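Local coordinates for protein glucosamine kinase (PDB 6HWJ) that catalyses the magnesium- and ATP-dependent phosphorylation of D-glucosamine to D-glucosamine 6-phosphate, and acts on glucose to a lesser extent, at residues A[72-75]-A[76-79]; A[50-53]-A[54-58]. All coordinates share one frame; numbering follows the deposited sequence.

Contact 1: A[72-75]-A[76-79]; sequences RSRP and GDGT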
loop_
_atom_site.group_PDB
_atom_site.type_symbol
_atom_site.label_atom_id
_atom_site.label_comp_id
_atom_site.label_asym_id
_atom_site.label_seq_id
_atom_site.Cartn_x
_atom_site.Cartn_y
_atom_site.Cartn_z
ATOM N N ARG A 72 -7.123 21.498 -16.605
ATOM C CA ARG A 72 -7.157 20.259 -15.849
ATOM C C ARG A 72 -8.533 20.082 -15.224
ATOM O O ARG A 72 -9.069 21.001 -14.595
ATOM C CB ARG A 72 -6.074 20.259 -14.765
ATOM C CG ARG A 72 -5.943 18.918 -14.080
ATOM C CD ARG A 72 -4.948 18.949 -12.907
ATOM N NE ARG A 72 -4.688 17.594 -12.417
ATOM C CZ ARG A 72 -5.480 16.949 -11.571
ATOM N NH1 ARG A 72 -6.579 17.535 -11.096
ATOM N NH2 ARG A 72 -5.175 15.709 -11.184
ATOM N N SER A 73 -9.111 18.903 -15.420
ATOM C CA SER A 73 -10.428 18.622 -14.887
ATOM C C SER A 73 -10.465 18.763 -13.374
ATOM O O SER A 73 -9.523 18.385 -12.670
ATOM C CB SER A 73 -10.849 17.211 -15.296
ATOM O OG SER A 73 -10.475 17.012 -16.647
ATOM N N ARG A 74 -11.587 19.298 -12.879
ATOM C CA ARG A 74 -11.911 19.400 -11.467
ATOM C C ARG A 74 -13.137 18.552 -11.151
ATOM O O ARG A 74 -13.952 18.292 -12.045
ATOM C CB ARG A 74 -12.199 20.862 -11.083
ATOM C CG ARG A 74 -11.026 21.811 -11.287
ATOM C CD ARG A 74 -11.481 23.259 -11.230
ATOM N NE ARG A 74 -10.392 24.186 -11.529
ATOM C CZ ARG A 74 -10.557 25.470 -11.836
ATOM N NH1 ARG A 74 -11.773 25.996 -11.894
ATOM N NH2 ARG A 74 -9.501 26.229 -12.089
ATOM N N PRO A 75 -13.289 18.091 -9.913
ATOM C CA PRO A 75 -14.528 17.408 -9.539
ATOM C C PRO A 75 -15.741 18.242 -9.906
ATOM O O PRO A 75 -15.798 19.441 -9.635
ATOM C CB PRO A 75 -14.389 17.236 -8.020
ATOM C CG PRO A 75 -12.930 17.197 -7.786
ATOM C CD PRO A 75 -12.342 18.166 -8.785
ATOM N N GLY A 76 -16.694 17.610 -10.569
ATOM C CA GLY A 76 -17.852 18.298 -11.103
ATOM C C GLY A 76 -17.755 18.630 -12.576
ATOM O O GLY A 76 -18.780 18.948 -13.197
ATOM N N ASP A 77 -16.552 18.562 -13.151
ATOM C CA ASP A 77 -16.409 18.789 -14.585
ATOM C C ASP A 77 -16.930 17.604 -15.376
ATOM O O ASP A 77 -17.328 17.767 -16.541
ATOM C CB ASP A 77 -14.942 19.066 -14.938
ATOM C CG ASP A 77 -14.509 20.485 -14.604
ATOM O OD1 ASP A 77 -15.373 21.406 -14.524
ATOM O OD2 ASP A 77 -13.296 20.700 -14.443
ATOM N N GLY A 78 -16.924 16.408 -14.775
ATOM C CA GLY A 78 -17.428 15.208 -15.417
ATOM C C GLY A 78 -16.379 14.313 -16.069
ATOM O O GLY A 78 -16.752 13.342 -16.739
ATOM N N THR A 79 -15.103 14.581 -15.875
ATOM C CA THR A 79 -14.076 13.762 -16.519
ATOM C C THR A 79 -13.935 12.401 -15.841
ATOM O O THR A 79 -13.751 11.386 -16.522
ATOM C CB THR A 79 -12.736 14.499 -16.523
ATOM O OG1 THR A 79 -12.871 15.762 -17.184
ATOM C CG2 THR A 79 -11.694 13.667 -17.250
HETATM O O HOH W 1 -13.936 15.699 -13.288
#
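Arg74 and Asp77 are the two ends of a type II beta turn, which reverses the chain between strand 69-72 and helix 79-88. Its backbone hydrogen bond runs from Asp77 N to Arg74 O at 2.8 Å. Gly76 occupies the third position with a positive phi of 99°, as the third residue of a type II turn commonly does.

The same two residues are joined a second time, now by a side chain. The carboxylate of Asp77 reaches back to the first residue of the turn, where OD2 accepts the backbone N-H of Arg74, N to OD2 being 2.7 Å. The donor comes from above the carboxylate plane, 37° out of it. Because CG of Asp77 lies beside its own backbone N (chi1 -78°), the acid stays on the side of the turn facing Arg74. OD2 also forms a salt bridge with Arg71, so one oxygen ties the turn to the end of the strand; the guanidinium of Arg74 instead leads away and is poorly ordered.

Two further links involve Thr79, at the start of the helix. A water donates to Arg74 O and accepts from Thr79 N, giving that carbonyl a second partner and connecting it to the first turn of the helix, for which Gly78 is the N-cap residue. Deeper in, the hydroxyls of two buried residues meet: Ser73 OG lies 2.8 Å from Thr79 OG1, which is also hydrogen-bonded to ND1 of His45.

Contact 2: A[50-53]-A[54-58]; sequences VRSA and DAARW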
loop_
_atom_site.group_PDB
_atom_site.type_symbol
_atom_site.label_atom_id
_atom_site.label_comp_id
_atom_site.label_asym_id
_atom_site.label_seq_id
_atom_site.Cartn_x
_atom_site.Cartn_y
_atom_site.Cartn_z
ATOM N N VAL A 50 1.398 13.767 -20.071
ATOM C CA VAL A 50 2.015 15.027 -20.451
ATOM C C VAL A 50 3.422 15.066 -19.882
ATOM O O VAL A 50 3.669 14.625 -18.753
ATOM C CB VAL A 50 1.189 16.235 -19.977
ATOM C CG1 VAL A 50 1.815 17.543 -20.411
ATOM C CG2 VAL A 50 -0.242 16.116 -20.511
ATOM N N ARG A 51 4.338 15.585 -20.678
ATOM C CA ARG A 51 5.725 15.793 -20.270
ATOM C C ARG A 51 5.979 17.284 -20.120
ATOM O O ARG A 51 5.710 18.063 -21.046
ATOM C CB ARG A 51 6.663 15.169 -21.300
ATOM C CG ARG A 51 8.079 14.977 -20.854
ATOM C CD ARG A 51 8.910 14.362 -21.986
ATOM N NE ARG A 51 8.392 13.056 -22.399
ATOM C CZ ARG A 51 8.959 11.885 -22.101
ATOM N NH1 ARG A 51 10.078 11.834 -21.384
ATOM N NH2 ARG A 51 8.407 10.761 -22.532
ATOM N N SER A 52 6.474 17.685 -18.953
ATOM C CA SER A 52 6.976 19.037 -18.809
ATOM C C SER A 52 8.409 19.121 -19.378
ATOM O O SER A 52 9.048 18.110 -19.689
ATOM C CB SER A 52 6.922 19.467 -17.341
ATOM O OG SER A 52 7.308 18.422 -16.469
ATOM N N ALA A 53 8.897 20.345 -19.538
ATOM C CA ALA A 53 10.167 20.566 -20.225
ATOM C C ALA A 53 11.355 19.980 -19.480
ATOM O O ALA A 53 12.444 19.872 -20.060
ATOM C CB ALA A 53 10.389 22.073 -20.455
ATOM N N ASP A 54 11.181 19.602 -18.216
ATOM C CA ASP A 54 12.222 18.941 -17.445
ATOM C C ASP A 54 12.144 17.422 -17.557
ATOM O O ASP A 54 12.747 16.720 -16.743
ATOM C CB ASP A 54 12.129 19.356 -15.975
ATOM C CG ASP A 54 10.767 19.026 -15.364
ATOM O OD1 ASP A 54 9.894 18.514 -16.104
ATOM O OD2 ASP A 54 10.571 19.276 -14.156
ATOM N N ALA A 55 11.402 16.905 -18.535
ATOM C CA ALA A 55 11.212 15.477 -18.792
ATOM C C ALA A 55 10.325 14.787 -17.761
ATOM O O ALA A 55 10.077 13.577 -17.887
ATOM C CB ALA A 55 12.555 14.724 -18.871
ATOM N N ALA A 56 9.828 15.497 -16.750
ATOM C CA ALA A 56 8.883 14.894 -15.822
ATOM C C ALA A 56 7.570 14.574 -16.534
ATOM O O ALA A 56 7.079 15.361 -17.343
ATOM C CB ALA A 56 8.618 15.820 -14.644
ATOM N N ARG A 57 7.011 13.406 -16.237
ATOM C CA ARG A 57 5.790 12.926 -16.872
ATOM C C ARG A 57 4.639 12.965 -15.885
ATOM O O ARG A 57 4.822 12.748 -14.684
ATOM C CB ARG A 57 5.937 11.499 -17.397
ATOM C CG ARG A 57 6.835 11.361 -18.590
ATOM C CD ARG A 57 6.459 10.115 -19.403
ATOM N NE ARG A 57 6.463 8.894 -18.599
ATOM C CZ ARG A 57 6.068 7.705 -19.046
ATOM N NH1 ARG A 57 6.101 6.650 -18.243
ATOM N NH2 ARG A 57 5.632 7.571 -20.288
ATOM N N TRP A 58 3.435 13.209 -16.414
ATOM C CA TRP A 58 2.268 13.455 -15.589
ATOM C C TRP A 58 1.023 12.826 -16.201
ATOM O O TRP A 58 0.843 12.852 -17.417
ATOM C CB TRP A 58 2.004 14.975 -15.443
ATOM C CG TRP A 58 3.199 15.781 -15.029
ATOM C CD1 TRP A 58 4.233 16.204 -15.832
ATOM C CD2 TRP A 58 3.474 16.281 -13.722
ATOM N NE1 TRP A 58 5.125 16.940 -15.095
ATOM C CE2 TRP A 58 4.688 16.994 -13.795
ATOM C CE3 TRP A 58 2.819 16.181 -12.488
ATOM C CZ2 TRP A 58 5.267 17.605 -12.678
ATOM C CZ3 TRP A 58 3.392 16.805 -11.383
ATOM C CH2 TRP A 58 4.597 17.499 -11.486
#
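Val50 pairs with Trp58 as an antiparallel hydrogen-bonded pair and Arg51 with Arg57 as a non-hydrogen-bonded one, after which Ser52 N to Ala56 O at 2.9 Å closes the backbone pairing before the chain turns.

Ser52 is the side chain on which the polar contacts converge. Its hydroxyl donates a hydrogen bond to OD1 of Asp54, OG to OD1 being 2.6 Å, on the syn side of the carboxylate. From strand 57-65 the indole N-H of Trp58 reaches the same hydroxyl, with NE1 3.0 Å from Ser52 OG, at 166° and close to the ring plane. The hydroxyl is thus gripped as donor and acceptor at once, which fixes its rotation and satisfies a buried polar group.

The whole is the tip of a beta hairpin linking strands 45-51 and 57-65, with a type I turn from Ser52 to Ala55. Asp54 adds an Asx turn: OD1 accepts from Ala56 N at 3.1 Å, the donor standing well above the carboxylate plane. With CG between its backbone N and carbonyl carbon (chi1 58°), the carboxylate folds back toward Ser52 and Ala56.

On the face carrying the arginines, CD of Arg57 lies over the guanidinium of Arg51, 3.7 Å from NH2 and offset toward the rim. The two charged ends diverge to acids elsewhere, Arg51 to Asp36 and Arg57 to Glu174, while CG of Arg51 rests against Ala55 CA at 3.8 Å.

In the fold
Both contacts are connections made by one antiparallel sheet, in which strand 57-65 pairs with 45-51 and with 69-72. Contact 2 comes first along the chain, as the hairpin tip entering strand 57-65; contact 1 follows beyond strand 69-72, where the chain leaves the sheet for helix 79-88. Their centres are 22 Å apart and their nearest atoms about 8 Å, so they do not touch. Residues 57-65 are nonetheless common ground: Trp58 belongs to contact 2, and Ser73 of contact 1 bonds through its backbone to Pro61. Both are local turns on the same side of the chain's centre; contact 2 lies away from the annotated sites, whereas the side chain of Arg72 is about 10 Å from that of Lys133, which probably binds ATP.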